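Local structure of type III effector XopAI (Xanthomonas citri, 6K93) at residues A[121-126]-A[167-172]; A[125-130]-A[141-146]. The protein adopts a mono-ADP-ribosyltransferase fold and probably binds arginine-containing peptides as a type III effector delivered into host plant cells. All coordinates share one frame; numbering follows the deposited sequence.

Contact 1 of 2, residues A[121-126]-A[167-172]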
loop_
_atom_site.group_PDB
_atom_site.type_symbol
_atom_site.label_atom_id
_atom_site.label_comp_id
_atom_site.label_asym_id
_atom_site.label_seq_id
_atom_site.Cartn_x
_atom_site.Cartn_y
_atom_site.Cartn_z
ATOM N N LYS A 121 10.257 8.653 -10.287
ATOM C CA LYS A 121 9.790 9.737 -11.145
ATOM C C LYS A 121 8.448 9.376 -11.778
ATOM O O LYS A 121 7.582 10.241 -11.951
ATOM C CB LYS A 121 10.837 10.036 -12.221
ATOM C CG LYS A 121 10.618 11.354 -12.949
ATOM C CD LYS A 121 11.419 11.386 -14.246
ATOM C CE LYS A 121 12.920 11.337 -13.993
ATOM N NZ LYS A 121 13.684 11.723 -15.213
ATOM N N GLN A 122 8.255 8.099 -12.126
ATOM C CA GLN A 122 6.957 7.643 -12.606
ATOM C C GLN A 122 5.895 7.817 -11.542
ATOM O O GLN A 122 4.777 8.240 -11.836
ATOM C CB GLN A 122 7.041 6.186 -13.050
ATOM C CG GLN A 122 7.756 6.019 -14.382
ATOM C CD GLN A 122 8.321 4.633 -14.610
ATOM O OE1 GLN A 122 8.203 3.734 -13.786
ATOM N NE2 GLN A 122 8.947 4.456 -15.773
ATOM N N PHE A 123 6.231 7.507 -10.288
ATOM C CA PHE A 123 5.262 7.702 -9.215
ATOM C C PHE A 123 4.923 9.192 -9.054
ATOM O O PHE A 123 3.756 9.567 -8.872
ATOM C CB PHE A 123 5.807 7.097 -7.911
ATOM C CG PHE A 123 5.059 7.527 -6.688
ATOM C CD1 PHE A 123 3.691 7.342 -6.605
ATOM C CD2 PHE A 123 5.715 8.121 -5.621
ATOM C CE1 PHE A 123 2.984 7.762 -5.506
ATOM C CE2 PHE A 123 5.010 8.537 -4.511
ATOM C CZ PHE A 123 3.648 8.364 -4.443
ATOM N N LYS A 124 5.914 10.066 -9.180
ATOM C CA LYS A 124 5.643 11.504 -9.167
ATOM C C LYS A 124 4.611 11.871 -10.232
ATOM O O LYS A 124 3.638 12.581 -9.951
ATOM C CB LYS A 124 6.941 12.300 -9.373
ATOM C CG LYS A 124 6.722 13.797 -9.493
ATOM C CD LYS A 124 8.000 14.558 -9.679
ATOM C CE LYS A 124 7.700 16.040 -9.701
ATOM N NZ LYS A 124 8.931 16.855 -9.829
ATOM N N THR A 125 4.805 11.390 -11.467
ATOM C CA THR A 125 3.817 11.670 -12.501
ATOM C C THR A 125 2.457 11.101 -12.134
ATOM O O THR A 125 1.433 11.775 -12.282
ATOM C CB THR A 125 4.261 11.104 -13.835
ATOM O OG1 THR A 125 5.427 11.795 -14.238
ATOM C CG2 THR A 125 3.166 11.281 -14.898
ATOM N N ALA A 126 2.422 9.864 -11.640
ATOM C CA ALA A 126 1.147 9.244 -11.301
ATOM C C ALA A 126 0.393 10.061 -10.271
ATOM O O ALA A 126 -0.820 10.261 -10.393
ATOM C CB ALA A 126 1.366 7.819 -10.795
ATOM N N ASP A 167 9.637 7.247 -1.745
ATOM C CA ASP A 167 9.017 6.077 -1.131
ATOM C C ASP A 167 8.254 6.475 0.130
ATOM O O ASP A 167 7.150 5.978 0.375
ATOM C CB ASP A 167 10.072 5.030 -0.793
ATOM C CG ASP A 167 10.617 4.309 -2.007
ATOM O OD1 ASP A 167 10.100 4.443 -3.155
ATOM O OD2 ASP A 167 11.615 3.570 -1.811
ATOM N N LEU A 168 8.836 7.357 0.952
ATOM C CA LEU A 168 8.108 7.862 2.108
ATOM C C LEU A 168 6.881 8.667 1.692
ATOM O O LEU A 168 5.816 8.561 2.311
ATOM C CB LEU A 168 9.022 8.717 2.976
ATOM C CG LEU A 168 10.171 8.001 3.713
ATOM C CD1 LEU A 168 11.013 8.998 4.499
ATOM C CD2 LEU A 168 9.614 6.927 4.637
ATOM N N VAL A 169 6.996 9.446 0.611
ATOM C CA VAL A 169 5.832 10.162 0.091
ATOM C C VAL A 169 4.726 9.183 -0.300
ATOM O O VAL A 169 3.543 9.437 -0.073
ATOM C CB VAL A 169 6.237 11.065 -1.092
ATOM C CG1 VAL A 169 5.006 11.617 -1.803
ATOM C CG2 VAL A 169 7.124 12.200 -0.625
ATOM N N ALA A 170 5.098 8.034 -0.856
ATOM C CA ALA A 170 4.109 7.022 -1.204
ATOM C C ALA A 170 3.332 6.547 0.016
ATOM O O ALA A 170 2.128 6.279 -0.084
ATOM C CB ALA A 170 4.793 5.835 -1.917
ATOM N N LEU A 171 4.000 6.400 1.166
ATOM C CA LEU A 171 3.293 6.010 2.381
ATOM C C LEU A 171 2.322 7.092 2.811
ATOM O O LEU A 171 1.186 6.794 3.172
ATOM C CB LEU A 171 4.279 5.677 3.505
ATOM C CG LEU A 171 5.211 4.484 3.297
ATOM C CD1 LEU A 171 6.111 4.327 4.537
ATOM C CD2 LEU A 171 4.423 3.226 3.021
ATOM N N GLN A 172 2.730 8.356 2.740
ATOM C CA GLN A 172 1.780 9.417 3.037
ATOM C C GLN A 172 0.619 9.398 2.049
ATOM O O GLN A 172 -0.546 9.516 2.445
ATOM C CB GLN A 172 2.469 10.785 3.048
ATOM C CG GLN A 172 1.498 11.902 3.444
ATOM C CD GLN A 172 2.156 13.263 3.530
ATOM O OE1 GLN A 172 3.361 13.374 3.674
ATOM N NE2 GLN A 172 1.341 14.310 3.459
#
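Phe123 carries this contact, reaching from 121-126 to Val169 and Ala170 of 167-172. The contact is apolar and has a single projecting ring on one side and a helix surface on the other. The closest approach is that of Phe123 CZ to Ala170 CA, 3.5 Å, so the ring tip rests on backbone as well as on a methyl group. Its neighbour CE2 of Phe123 lies 3.8 Å from Ala170 CB and slightly nearer, 3.7 Å, to Ala170 N. Val169 adds one branch: CG1 stands 4.1 Å from Phe123 CE2. Ala170 CA and Val169 CG1 both approach the ring obliquely.

Two torsions explain this geometry. Phe123 holds CG anti to its nitrogen (chi1 166°), which sends the ring out from its own helix across a CA separation of 8.1 Å to Ala170. In Val169 the same relation holds for CG1 (chi1 170°), and this is the methyl that meets the ring.

The buried polar side chains of Asp167 and Gln172 bond outside the two segments. Asp167 turns its carboxylate to the hydroxyls of Ser115 and Ser205, while Gln172 bonds to Arg149 and Glu279 through its amide. Each segment keeps its helical i to i+4 bonds, such as Ala126 N to Gln122 O at 2.9 Å.

Two further aromatic rings pack on Phe123. Phe199 of helix 194-209 meets its ring edge-to-face, and the ring of Trp143 meets it with planes about 70° apart.

All three touching residues are buried, and just 122 Å² is covered between the segments. Because Ala170 carries just a methyl, the ring can probably come this close to the main chain. Between these two segments the joining is by apolar packing, with no hydrogen bond or salt bridge.

Contact 2 of 2, residues A[125-130]-A[141-146]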
loop_
_atom_site.group_PDB
_atom_site.type_symbol
_atom_site.label_atom_id
_atom_site.label_comp_id
_atom_site.label_asym_id
_atom_site.label_seq_id
_atom_site.Cartn_x
_atom_site.Cartn_y
_atom_site.Cartn_z
ATOM N N THR A 125 4.805 11.390 -11.467
ATOM C CA THR A 125 3.817 11.670 -12.501
ATOM C C THR A 125 2.457 11.101 -12.134
ATOM O O THR A 125 1.433 11.775 -12.282
ATOM C CB THR A 125 4.261 11.104 -13.835
ATOM O OG1 THR A 125 5.427 11.795 -14.238
ATOM C CG2 THR A 125 3.166 11.281 -14.898
ATOM N N ALA A 126 2.422 9.864 -11.640
ATOM C CA ALA A 126 1.147 9.244 -11.301
ATOM C C ALA A 126 0.393 10.061 -10.271
ATOM O O ALA A 126 -0.820 10.261 -10.393
ATOM C CB ALA A 126 1.366 7.819 -10.795
ATOM N N LEU A 127 1.084 10.507 -9.225
ATOM C CA LEU A 127 0.403 11.259 -8.185
ATOM C C LEU A 127 -0.080 12.605 -8.711
ATOM O O LEU A 127 -1.236 12.981 -8.496
ATOM C CB LEU A 127 1.313 11.442 -6.976
ATOM C CG LEU A 127 0.585 11.973 -5.734
ATOM C CD1 LEU A 127 1.180 11.403 -4.452
ATOM C CD2 LEU A 127 0.637 13.508 -5.707
ATOM N N ILE A 128 0.781 13.335 -9.422
ATOM C CA ILE A 128 0.410 14.678 -9.846
ATOM C C ILE A 128 -0.715 14.645 -10.878
ATOM O O ILE A 128 -1.566 15.549 -10.893
ATOM C CB ILE A 128 1.667 15.422 -10.336
ATOM C CG1 ILE A 128 2.571 15.691 -9.137
ATOM C CG2 ILE A 128 1.279 16.710 -11.066
ATOM C CD1 ILE A 128 3.928 16.230 -9.466
ATOM N N THR A 129 -0.771 13.609 -11.718
ATOM C CA THR A 129 -1.774 13.529 -12.780
ATOM C C THR A 129 -3.014 12.725 -12.386
ATOM O O THR A 129 -3.888 12.503 -13.235
ATOM C CB THR A 129 -1.166 12.896 -14.043
ATOM O OG1 THR A 129 -0.844 11.525 -13.800
ATOM C CG2 THR A 129 0.051 13.651 -14.512
ATOM N N LEU A 130 -3.105 12.263 -11.138
ATOM C CA LEU A 130 -4.125 11.288 -10.777
ATOM C C LEU A 130 -5.539 11.818 -10.969
ATOM O O LEU A 130 -6.461 11.041 -11.257
ATOM C CB LEU A 130 -3.926 10.872 -9.327
ATOM C CG LEU A 130 -4.769 9.680 -8.850
ATOM C CD1 LEU A 130 -4.371 8.443 -9.626
ATOM C CD2 LEU A 130 -4.591 9.479 -7.378
ATOM N N GLN A 141 1.923 21.241 -6.178
ATOM C CA GLN A 141 2.213 21.891 -4.905
ATOM C C GLN A 141 2.109 20.895 -3.764
ATOM O O GLN A 141 2.957 20.880 -2.857
ATOM C CB GLN A 141 1.260 23.060 -4.689
ATOM C CG GLN A 141 1.551 24.237 -5.601
ATOM C CD GLN A 141 2.995 24.689 -5.509
ATOM O OE1 GLN A 141 3.483 25.008 -4.424
ATOM N NE2 GLN A 141 3.697 24.686 -6.637
ATOM N N ARG A 142 1.086 20.036 -3.807
ATOM C CA ARG A 142 0.933 19.004 -2.786
ATOM C C ARG A 142 2.145 18.070 -2.772
ATOM O O ARG A 142 2.706 17.767 -1.712
ATOM C CB ARG A 142 -0.345 18.217 -3.038
ATOM C CG ARG A 142 -0.555 17.117 -2.025
ATOM C CD ARG A 142 -1.929 16.469 -2.105
ATOM N NE ARG A 142 -2.482 16.312 -0.760
ATOM C CZ ARG A 142 -3.450 15.462 -0.429
ATOM N NH1 ARG A 142 -3.848 15.392 0.833
ATOM N NH2 ARG A 142 -3.949 14.618 -1.326
ATOM N N TRP A 143 2.573 17.620 -3.956
ATOM C CA TRP A 143 3.753 16.768 -4.098
ATOM C C TRP A 143 4.977 17.445 -3.483
ATOM O O TRP A 143 5.693 16.850 -2.671
ATOM C CB TRP A 143 3.998 16.440 -5.603
ATOM C CG TRP A 143 5.301 15.737 -5.801
ATOM C CD1 TRP A 143 6.512 16.318 -6.085
ATOM C CD2 TRP A 143 5.547 14.333 -5.727
ATOM N NE1 TRP A 143 7.498 15.367 -6.144
ATOM C CE2 TRP A 143 6.923 14.136 -5.946
ATOM C CE3 TRP A 143 4.740 13.224 -5.503
ATOM C CZ2 TRP A 143 7.502 12.868 -5.921
ATOM C CZ3 TRP A 143 5.320 11.965 -5.505
ATOM C CH2 TRP A 143 6.672 11.803 -5.712
ATOM N N ASN A 144 5.232 18.699 -3.858
ATOM C CA ASN A 144 6.378 19.416 -3.309
ATOM C C ASN A 144 6.310 19.471 -1.790
ATOM O O ASN A 144 7.326 19.304 -1.112
ATOM C CB ASN A 144 6.441 20.825 -3.885
ATOM C CG ASN A 144 6.765 20.839 -5.364
ATOM O OD1 ASN A 144 7.224 19.850 -5.922
ATOM N ND2 ASN A 144 6.514 21.971 -6.007
ATOM N N GLY A 145 5.121 19.708 -1.238
ATOM C CA GLY A 145 4.984 19.758 0.212
ATOM C C GLY A 145 5.263 18.425 0.875
ATOM O O GLY A 145 5.887 18.372 1.947
ATOM N N MET A 146 4.787 17.335 0.266
ATOM C CA MET A 146 5.084 16.010 0.807
ATOM C C MET A 146 6.584 15.709 0.716
ATOM O O MET A 146 7.174 15.155 1.660
ATOM C CB MET A 146 4.255 14.960 0.081
ATOM C CG MET A 146 2.822 15.050 0.451
ATOM S SD MET A 146 1.940 13.594 -0.157
ATOM C CE MET A 146 1.748 14.210 -1.634
#
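Ile128 and Trp143 mark the nearest approach of the backbones, with CA atoms 7.0 Å apart. Segment 141-146 is helical throughout, and residues 125-128 are helical as well. Thr125 O accepts from both Thr129 N and Thr129 OG1; the hydroxyl, at 2.7 Å from that oxygen, sits above the carbonyl plane, 39° out of it.

Across the gap, Ile128 CD1 packs against Trp143 CB at 3.9 Å and lies equally near CG, the two side chains crossing at about a right angle. Leu127 meets the indole differently: its CD2 comes to the ring edge, near the ring plane, 4.1 Å from Trp143 CE3. The other branch, Leu127 CD1, reaches Met146 CE tip to tip at 4.0 Å. A bend at chi3 of Met146 (-83°) turns CE toward that methyl.

Nearby, Leu127 O accepts a hydrogen bond from Arg139 NE, adding a polar tie to helix 136-156.

The contact joins two consecutive helices, 117-128 and 136-156, through four buried residues. Its cross-segment chemistry is wholly apolar: two aliphatic side chains address separate parts of the tryptophan, and Leu127 CD1 bridges the indole, 4.1 Å from Trp143 CE3, and the methyl of Met146.

The two contacts have centres about 8 Å apart and share helix 117-128, including Thr125 and Ala126. Along the chain this helix comes first, followed by helix 136-156, its partner in contact 2, and then helix 165-174, its partner in contact 1. Their packing is continuous: Trp143 CZ3 lies 3.6 Å from Phe123 CE2 and 3.7 Å from Val169 CG1, so the indole touches both sides of contact 1. Gln172 NE2 also packs on Met146 CG at 3.4 Å. Together the contacts make continuous buried packing among helices 117-128, 136-156 and 165-174, within the helical part of the ADP-ribosyltransferase family region and on one side of the chain's centre.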